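Local coordinates for sulfate transporter/antisigma-factor antagonist STAS (Planctomyces limnophilus, PDB 3T6O), which probably acts as an anti-sigma factor antagonist, a STAS-domain protein of the kind that relieves the inhibition of a sigma factor by its anti-sigma partner, at residues 13-18 / 114-119; 22-27 / 32-37; 53-58 / 63-68. All blocks are in the same frame, centred on the assembly; numbering follows the deposited sequence.

How the interactions relate
All three contacts belong to one STAS domain and are mainly apolar, with no direct hydrogen bond between the paired segments. Interactions 1 and 3 reach neighbouring strands of the same mixed sheet, 15-19 and 50-54, and meet where Ile18 O lies 2.8 Å from Asp54 N, a probable hydrogen bond. Interactions 2 and 3 are closer, their centres about 8 Å apart, and share a core in which Val32 and Leu27 pack on Phe65. Interaction 1, across the chain's centre from interaction 2, uses aliphatic side chains and a bridging water; interactions 2 and 3 each turn on a phenylalanine. All are buried; the centre of interaction 3 lies nearest the chain's centre, about 6 Å away, against 11 and 12 Å.

Interaction 1 (13-18 / 114-119); sequences AQVTVI and EALLAM
Val15 and Leu116 meet where the last helix of the STAS fold, 112-118, packs on strand 15-19 of the mixed sheet, joining the C-terminal helix to an early strand of the sheet. The apolar contacts come first. Leu116 sends its CD2 methyl against the fork of Val15, and CD2 is 3.6 Å from Val15 CB. The same methyl also touches both branches of the valine, 3.9 Å from Val15 CG1 and 3.8 Å from Val15 CG2, so it sits against the branch point and not on a single methyl. Two residues along the strand, Val17 points to the same side, and its CG2 lies 4.2 Å from Leu116 CD2. One leucine methyl therefore spans both valines, while Thr16 between them points away from the helix.

A second apolar contact comes from Met119, a selenomethionine that follows Ala118. The chain is bent by its turn about the CG-SE bond, chi3 83°, bringing the terminal CE within 3.8 Å of Val15 CG1 and setting the side chain at about a right angle to the valine. With CG1 anti to the backbone N, chi1 173°, Val15 offers that methyl to Met119 CE and to Leu116 CD2 at once. Val15 also packs on Lys50 and Leu52 of the adjoining strand 50-54, and the Met119 carbonyl accepts a hydrogen bond from Lys50 NZ.

Polar contact is indirect. The turn before the strand and helix 112-118 are joined through a single water that donates to two backbone carbonyls, one from each segment, using both of its hydrogens. That water lies 3.0 Å from Ala13 O and 2.9 Å from Leu116 O.

Interaction 2 (22-27 / 32-37); sequences AVFQRL and VEQIAS
Phe24 reaches from the loop ahead of strand 26-27 to helix 29-41, where its ring meets Ile35 and Gln34. The ring is directed there by a chi1 of -68°, which sets CG anti to the carbonyl carbon, and its far end, CZ with the two CE atoms, does the touching. Ile35 answers with its CG2 branch: that methyl is 3.7 Å from Phe24 CZ and 4.1 Å from both Phe24 CE1 and CE2, so it spans the far end of the ring almost evenly. The two side chains run past each other in opposite directions.

The isoleucine is less usual in shape. Its CG1 lies between the backbone N and the carbonyl carbon, chi1 70°, a placement that turns CG2 to the position anti to the carbonyl carbon and hence toward the phenylalanine. Gln34 comes to the same end of the ring at its edge. Extended beyond CG, it brings OE1 near the ring plane, 4.0 Å from Phe24 CE1, with the amide and ring planes 53° apart. Within its own segment, Phe24 has Val23 CG1 over the centre of one face, 4.0 Å above the plane.

Ala5, close to the chain's N-terminus, also packs on Phe24, while Ile35 also touches Leu68 of helix 63-76. Chemically, the grip on the ring is mostly van der Waals, methyls on carbon; Gln34 adds an amide oxygen facing the ring's edge, where the C-H groups carry slight positive charge, and at this distance that attraction is probably weak.

Interaction 3 (53-58 / 63-68); sequences IDLEGV and SSFIEL
Between Leu55 and Phe65 the chain leaves strand 50-54 through a type II beta turn, Leu55 to Val58, closed by Val58 N to Leu55 O at 3.0 Å, and, after the short strand 60-61, continues into helix 63-76. Gly57, the third residue of that turn, takes a positive phi. Overlapping the start of the turn, Asp54 makes an Asx turn: the Glu56 N-H meets Asp54 OD1, with Glu56 N 3.1 Å from that oxygen and an N-H...O angle of 157°, approaching from above the carboxylate plane.

Across the contact the side chains are wholly apolar. Phe65 holds CG anti to its own N, chi1 -178°, which throws the ring out from the helix toward the sheet, and the ring's far end does the work. The CD2 methyl of Leu55 lies across the CE2-CZ bond, 3.8 Å from Phe65 CE2 and equally far from Phe65 CZ, in an oblique approach. The leucine and the phenylalanine point oppositely, each overlapping the other's end. Ile53, two residues earlier on the strand, meets the ring at its edge, its CG2 lying near the ring plane and 4.4 Å from Phe65 CZ, a looser touch than that of Leu55.

All three residues are buried. Ile53 also packs on Phe84 and Leu86 of strand 83-87 and on Phe39 of helix 29-41, while Phe20 comes against Leu55. Around Phe65 stand Leu27 of strand 26-27, Val32 of helix 29-41 and the ring of Phe61, its plane tilted about 55°, so this phenylalanine joins helix 63-76 to the central sheet, to helix 29-41 and to the small two-stranded sheet of 26-27 and 60-61.

Interaction 1 (13-18 / 114-119)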
loop_
_atom_site.group_PDB
_atom_site.type_symbol
_atom_site.label_atom_id
_atom_site.label_comp_id
_atom_site.label_asym_id
_atom_site.label_seq_id
_atom_site.Cartn_x
_atom_site.Cartn_y
_atom_site.Cartn_z
ATOM N N ALA A 13 24.790 17.629 -14.451
ATOM C CA ALA A 13 25.246 16.628 -15.427
ATOM C C ALA A 13 24.102 15.680 -15.903
ATOM O O ALA A 13 24.269 14.461 -15.993
ATOM C CB ALA A 13 26.388 15.813 -14.807
ATOM N N GLN A 14 22.947 16.258 -16.204
ATOM C CA GLN A 14 21.792 15.507 -16.740
ATOM C C GLN A 14 21.113 14.609 -15.757
ATOM O O GLN A 14 20.308 13.775 -16.133
ATOM C CB GLN A 14 22.123 14.747 -18.024
ATOM C CG GLN A 14 22.682 15.698 -19.020
ATOM C CD GLN A 14 22.648 15.204 -20.432
ATOM O OE1 GLN A 14 21.592 14.947 -20.999
ATOM N NE2 GLN A 14 23.790 15.110 -21.019
ATOM N N VAL A 15 21.402 14.842 -14.486
ATOM C CA VAL A 15 20.807 14.113 -13.407
ATOM C C VAL A 15 20.064 15.114 -12.531
ATOM O O VAL A 15 20.553 16.220 -12.316
ATOM C CB VAL A 15 21.894 13.364 -12.585
ATOM C CG1 VAL A 15 21.281 12.711 -11.315
ATOM C CG2 VAL A 15 22.614 12.321 -13.486
ATOM N N THR A 16 18.862 14.737 -12.081
ATOM C CA THR A 16 18.103 15.541 -11.164
ATOM C C THR A 16 18.528 15.081 -9.795
ATOM O O THR A 16 18.322 13.899 -9.438
ATOM C CB THR A 16 16.580 15.310 -11.330
ATOM O OG1 THR A 16 16.147 15.737 -12.631
ATOM C CG2 THR A 16 15.792 16.075 -10.252
ATOM N N VAL A 17 19.095 15.980 -9.024
ATOM C CA VAL A 17 19.675 15.616 -7.762
ATOM C C VAL A 17 18.744 16.131 -6.700
ATOM O O VAL A 17 18.401 17.297 -6.703
ATOM C CB VAL A 17 21.100 16.233 -7.556
ATOM C CG1 VAL A 17 21.653 15.858 -6.179
ATOM C CG2 VAL A 17 22.112 15.770 -8.659
ATOM N N ILE A 18 18.306 15.253 -5.804
ATOM C CA ILE A 18 17.489 15.640 -4.646
ATOM C C ILE A 18 18.351 15.640 -3.376
ATOM O O ILE A 18 18.993 14.619 -3.056
ATOM C CB ILE A 18 16.365 14.612 -4.411
ATOM C CG1 ILE A 18 15.578 14.364 -5.698
ATOM C CG2 ILE A 18 15.534 14.942 -3.119
ATOM C CD1 ILE A 18 14.842 15.490 -6.263
ATOM N N GLU A 114 30.992 10.599 -7.185
ATOM C CA GLU A 114 31.069 9.239 -7.709
ATOM C C GLU A 114 29.787 8.836 -8.425
ATOM O O GLU A 114 29.816 8.189 -9.486
ATOM C CB GLU A 114 31.317 8.225 -6.588
ATOM C CG GLU A 114 32.662 8.333 -5.986
ATOM C CD GLU A 114 32.909 7.288 -4.888
ATOM O OE1 GLU A 114 31.987 6.453 -4.561
ATOM O OE2 GLU A 114 34.041 7.335 -4.372
ATOM N N ALA A 115 28.662 9.202 -7.841
ATOM C CA ALA A 115 27.378 8.838 -8.439
ATOM C C ALA A 115 27.223 9.483 -9.820
ATOM O O ALA A 115 26.976 8.783 -10.811
ATOM C CB ALA A 115 26.240 9.189 -7.534
ATOM N N LEU A 116 27.497 10.786 -9.883
ATOM C CA LEU A 116 27.403 11.522 -11.136
ATOM C C LEU A 116 28.302 11.008 -12.262
ATOM O O LEU A 116 27.830 10.890 -13.374
ATOM C CB LEU A 116 27.572 13.015 -10.935
ATOM C CG LEU A 116 26.474 13.700 -10.132
ATOM C CD1 LEU A 116 26.931 15.168 -9.919
ATOM C CD2 LEU A 116 25.022 13.595 -10.767
ATOM N N LEU A 117 29.557 10.683 -11.959
ATOM C CA LEU A 117 30.485 10.080 -12.890
ATOM C C LEU A 117 29.999 8.717 -13.402
ATOM O O LEU A 117 30.083 8.441 -14.608
ATOM C CB LEU A 117 31.890 9.940 -12.260
ATOM C CG LEU A 117 32.648 11.256 -11.960
ATOM C CD1 LEU A 117 33.886 10.995 -11.126
ATOM C CD2 LEU A 117 33.034 12.022 -13.231
ATOM N N ALA A 118 29.508 7.877 -12.487
ATOM C CA ALA A 118 28.987 6.567 -12.863
ATOM C C ALA A 118 27.733 6.716 -13.717
ATOM O O ALA A 118 27.559 5.976 -14.652
ATOM C CB ALA A 118 28.681 5.722 -11.622
HETATM N N MSE A 119 26.863 7.677 -13.433
HETATM C CA MSE A 119 25.639 7.842 -14.218
HETATM C C MSE A 119 25.747 8.605 -15.549
HETATM O O MSE A 119 24.736 8.776 -16.220
HETATM C CB MSE A 119 24.572 8.516 -13.334
HETATM C CG MSE A 119 24.221 7.757 -12.070
HETATM SE SE MSE A 119 23.453 8.880 -10.658
HETATM C CE MSE A 119 21.604 8.903 -11.264
HETATM O O HOH W 1 26.381 12.387 -15.334
#

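Interaction 2 (22-27 / 32-37)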
loop_
_atom_site.group_PDB
_atom_site.type_symbol
_atom_site.label_atom_id
_atom_site.label_comp_id
_atom_site.label_asym_id
_atom_site.label_seq_id
_atom_site.Cartn_x
_atom_site.Cartn_y
_atom_site.Cartn_z
ATOM N N ALA A 22 19.677 20.603 6.461
ATOM C CA ALA A 22 19.955 20.187 7.856
ATOM C C ALA A 22 18.725 19.963 8.744
ATOM O O ALA A 22 18.725 19.052 9.574
ATOM C CB ALA A 22 20.940 21.199 8.540
ATOM N N VAL A 23 17.664 20.742 8.570
ATOM C CA VAL A 23 16.450 20.524 9.362
ATOM C C VAL A 23 15.794 19.128 9.159
ATOM O O VAL A 23 14.945 18.717 9.970
ATOM C CB VAL A 23 15.382 21.637 9.091
ATOM C CG1 VAL A 23 14.623 21.360 7.769
ATOM C CG2 VAL A 23 14.413 21.764 10.284
ATOM N N PHE A 24 16.151 18.419 8.082
ATOM C CA PHE A 24 15.631 17.064 7.821
ATOM C C PHE A 24 16.566 15.927 8.263
ATOM O O PHE A 24 16.726 14.963 7.532
ATOM C CB PHE A 24 15.344 16.883 6.323
ATOM C CG PHE A 24 14.217 17.709 5.813
ATOM C CD1 PHE A 24 12.957 17.619 6.381
ATOM C CD2 PHE A 24 14.401 18.581 4.766
ATOM C CE1 PHE A 24 11.915 18.391 5.913
ATOM C CE2 PHE A 24 13.362 19.352 4.302
ATOM C CZ PHE A 24 12.124 19.250 4.865
ATOM N N GLN A 25 17.188 15.993 9.433
ATOM C CA GLN A 25 18.026 14.909 9.945
ATOM C C GLN A 25 17.242 13.596 10.019
ATOM O O GLN A 25 17.728 12.523 9.741
ATOM C CB GLN A 25 18.508 15.261 11.359
ATOM C CG GLN A 25 19.507 16.406 11.409
ATOM C CD GLN A 25 20.225 16.521 12.737
ATOM O OE1 GLN A 25 21.413 16.212 12.844
ATOM N NE2 GLN A 25 19.507 16.963 13.754
ATOM N N ARG A 26 15.990 13.707 10.452
ATOM C CA ARG A 26 15.127 12.553 10.670
ATOM C C ARG A 26 13.857 12.662 9.849
ATOM O O ARG A 26 13.056 13.552 10.077
ATOM C CB ARG A 26 14.756 12.483 12.134
ATOM C CG ARG A 26 15.921 12.235 13.081
ATOM C CD ARG A 26 15.702 13.036 14.384
ATOM N NE ARG A 26 16.130 12.371 15.622
ATOM C CZ ARG A 26 17.399 12.141 15.968
ATOM N NH1 ARG A 26 18.404 12.474 15.146
ATOM N NH2 ARG A 26 17.667 11.559 17.139
ATOM N N LEU A 27 13.699 11.759 8.881
ATOM C CA LEU A 27 12.549 11.754 7.993
ATOM C C LEU A 27 11.437 10.795 8.499
ATOM O O LEU A 27 11.476 9.590 8.272
ATOM C CB LEU A 27 12.985 11.374 6.572
ATOM C CG LEU A 27 13.981 12.338 5.897
ATOM C CD1 LEU A 27 14.649 11.739 4.666
ATOM C CD2 LEU A 27 13.272 13.666 5.539
ATOM N N VAL A 32 7.929 13.579 5.423
ATOM C CA VAL A 32 7.686 12.988 4.119
ATOM C C VAL A 32 6.515 13.723 3.455
ATOM O O VAL A 32 6.593 14.025 2.272
ATOM C CB VAL A 32 7.472 11.460 4.197
ATOM C CG1 VAL A 32 6.944 10.928 2.882
ATOM C CG2 VAL A 32 8.776 10.758 4.583
ATOM N N GLU A 33 5.481 14.084 4.223
ATOM C CA GLU A 33 4.358 14.869 3.650
ATOM C C GLU A 33 4.825 16.213 3.185
ATOM O O GLU A 33 4.299 16.738 2.205
ATOM C CB GLU A 33 3.201 15.164 4.606
ATOM C CG GLU A 33 1.997 16.003 3.907
ATOM C CD GLU A 33 2.061 17.571 4.015
ATOM O OE1 GLU A 33 2.774 18.092 4.899
ATOM O OE2 GLU A 33 1.363 18.287 3.222
ATOM N N GLN A 34 5.774 16.806 3.896
ATOM C CA GLN A 34 6.238 18.154 3.541
ATOM C C GLN A 34 6.930 18.165 2.197
ATOM O O GLN A 34 6.838 19.132 1.497
ATOM C CB GLN A 34 7.233 18.718 4.558
ATOM C CG GLN A 34 6.659 19.219 5.863
ATOM C CD GLN A 34 7.795 19.699 6.799
ATOM O OE1 GLN A 34 8.575 20.608 6.452
ATOM N NE2 GLN A 34 7.912 19.067 7.954
ATOM N N ILE A 35 7.632 17.102 1.848
ATOM C CA ILE A 35 8.523 17.113 0.691
ATOM C C ILE A 35 7.954 16.376 -0.519
ATOM O O ILE A 35 8.530 16.446 -1.605
ATOM C CB ILE A 35 9.906 16.512 1.030
ATOM C CG1 ILE A 35 9.827 14.995 1.261
ATOM C CG2 ILE A 35 10.521 17.228 2.232
ATOM C CD1 ILE A 35 11.202 14.326 1.587
ATOM N N ALA A 36 6.821 15.692 -0.336
ATOM C CA ALA A 36 6.305 14.740 -1.341
ATOM C C ALA A 36 6.029 15.414 -2.653
ATOM O O ALA A 36 6.434 14.920 -3.715
ATOM C CB ALA A 36 5.036 14.036 -0.839
ATOM N N SER A 37 5.398 16.578 -2.563
ATOM C CA SER A 37 5.006 17.337 -3.732
ATOM C C SER A 37 6.184 17.837 -4.605
ATOM O O SER A 37 6.212 17.644 -5.829
ATOM C CB SER A 37 4.091 18.481 -3.278
ATOM O OG SER A 37 3.829 19.331 -4.349
#

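Interaction 3 (53-58 / 63-68)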
loop_
_atom_site.group_PDB
_atom_site.type_symbol
_atom_site.label_atom_id
_atom_site.label_comp_id
_atom_site.label_asym_id
_atom_site.label_seq_id
_atom_site.Cartn_x
_atom_site.Cartn_y
_atom_site.Cartn_z
ATOM N N ILE A 53 19.293 10.467 -5.252
ATOM C CA ILE A 53 18.818 10.935 -3.959
ATOM C C ILE A 53 20.066 11.052 -3.105
ATOM O O ILE A 53 20.677 10.040 -2.702
ATOM C CB ILE A 53 17.855 9.932 -3.306
ATOM C CG1 ILE A 53 16.814 9.462 -4.327
ATOM C CG2 ILE A 53 17.204 10.507 -2.038
ATOM C CD1 ILE A 53 15.918 10.552 -4.850
ATOM N N ASP A 54 20.460 12.277 -2.830
ATOM C CA ASP A 54 21.656 12.511 -2.061
ATOM C C ASP A 54 21.289 12.671 -0.585
ATOM O O ASP A 54 20.804 13.742 -0.156
ATOM C CB ASP A 54 22.390 13.724 -2.598
ATOM C CG ASP A 54 23.672 14.069 -1.796
ATOM O OD1 ASP A 54 24.015 13.397 -0.799
ATOM O OD2 ASP A 54 24.345 15.019 -2.212
ATOM N N LEU A 55 21.622 11.636 0.185
ATOM C CA LEU A 55 21.155 11.517 1.558
ATOM C C LEU A 55 22.131 12.073 2.579
ATOM O O LEU A 55 21.995 11.799 3.772
ATOM C CB LEU A 55 20.782 10.065 1.831
ATOM C CG LEU A 55 19.423 9.714 1.168
ATOM C CD1 LEU A 55 19.144 8.207 1.072
ATOM C CD2 LEU A 55 18.198 10.341 1.922
ATOM N N GLU A 56 23.095 12.892 2.140
ATOM C CA GLU A 56 24.091 13.400 3.076
ATOM C C GLU A 56 23.391 14.250 4.135
ATOM O O GLU A 56 22.569 15.098 3.818
ATOM C CB GLU A 56 25.155 14.261 2.351
ATOM C CG GLU A 56 26.342 14.694 3.284
ATOM C CD GLU A 56 27.478 15.364 2.498
ATOM O OE1 GLU A 56 27.223 15.991 1.446
ATOM O OE2 GLU A 56 28.640 15.284 2.937
ATOM N N GLY A 57 23.715 14.025 5.391
ATOM C CA GLY A 57 23.114 14.783 6.489
ATOM C C GLY A 57 21.869 14.111 7.071
ATOM O O GLY A 57 21.475 14.416 8.201
ATOM N N VAL A 58 21.226 13.228 6.294
ATOM C CA VAL A 58 20.056 12.521 6.758
ATOM C C VAL A 58 20.511 11.410 7.703
ATOM O O VAL A 58 21.312 10.570 7.334
ATOM C CB VAL A 58 19.255 11.909 5.613
ATOM C CG1 VAL A 58 18.043 11.090 6.186
ATOM C CG2 VAL A 58 18.685 13.020 4.629
ATOM N N SER A 63 9.747 3.491 6.900
ATOM C CA SER A 63 8.837 3.072 5.858
ATOM C C SER A 63 8.242 4.229 5.082
ATOM O O SER A 63 8.061 4.101 3.875
ATOM C CB SER A 63 7.715 2.203 6.412
ATOM O OG SER A 63 7.081 2.884 7.484
ATOM N N SER A 64 7.928 5.332 5.753
ATOM C CA SER A 64 7.233 6.439 5.071
ATOM C C SER A 64 8.113 7.012 3.971
ATOM O O SER A 64 7.654 7.269 2.874
ATOM C CB SER A 64 6.961 7.608 6.012
ATOM O OG SER A 64 6.164 7.210 7.054
ATOM N N PHE A 65 9.389 7.197 4.278
ATOM C CA PHE A 65 10.300 7.749 3.310
ATOM C C PHE A 65 10.635 6.750 2.221
ATOM O O PHE A 65 10.707 7.120 1.054
ATOM C CB PHE A 65 11.550 8.239 3.986
ATOM C CG PHE A 65 12.541 8.882 3.039
ATOM C CD1 PHE A 65 12.214 10.033 2.334
ATOM C CD2 PHE A 65 13.779 8.321 2.837
ATOM C CE1 PHE A 65 13.168 10.629 1.475
ATOM C CE2 PHE A 65 14.723 8.898 1.993
ATOM C CZ PHE A 65 14.408 10.072 1.315
ATOM N N ILE A 66 10.807 5.482 2.562
ATOM C CA ILE A 66 11.085 4.489 1.541
ATOM C C ILE A 66 9.910 4.408 0.579
ATOM O O ILE A 66 10.108 4.268 -0.621
ATOM C CB ILE A 66 11.398 3.094 2.122
ATOM C CG1 ILE A 66 12.733 3.136 2.882
ATOM C CG2 ILE A 66 11.524 2.059 0.995
ATOM C CD1 ILE A 66 13.139 1.755 3.432
ATOM N N GLU A 67 8.701 4.477 1.122
ATOM C CA GLU A 67 7.490 4.504 0.327
ATOM C C GLU A 67 7.474 5.690 -0.660
ATOM O O GLU A 67 7.149 5.512 -1.834
ATOM C CB GLU A 67 6.252 4.600 1.213
ATOM C CG GLU A 67 5.841 3.313 1.811
ATOM C CD GLU A 67 4.676 3.470 2.821
ATOM O OE1 GLU A 67 4.075 4.600 2.913
ATOM O OE2 GLU A 67 4.401 2.452 3.494
ATOM N N LEU A 68 7.831 6.873 -0.186
ATOM C CA LEU A 68 7.932 8.021 -1.127
ATOM C C LEU A 68 8.920 7.756 -2.245
ATOM O O LEU A 68 8.636 8.012 -3.403
ATOM C CB LEU A 68 8.351 9.300 -0.420
ATOM C CG LEU A 68 8.374 10.593 -1.282
ATOM C CD1 LEU A 68 7.025 10.883 -1.970
ATOM C CD2 LEU A 68 8.778 11.743 -0.388
#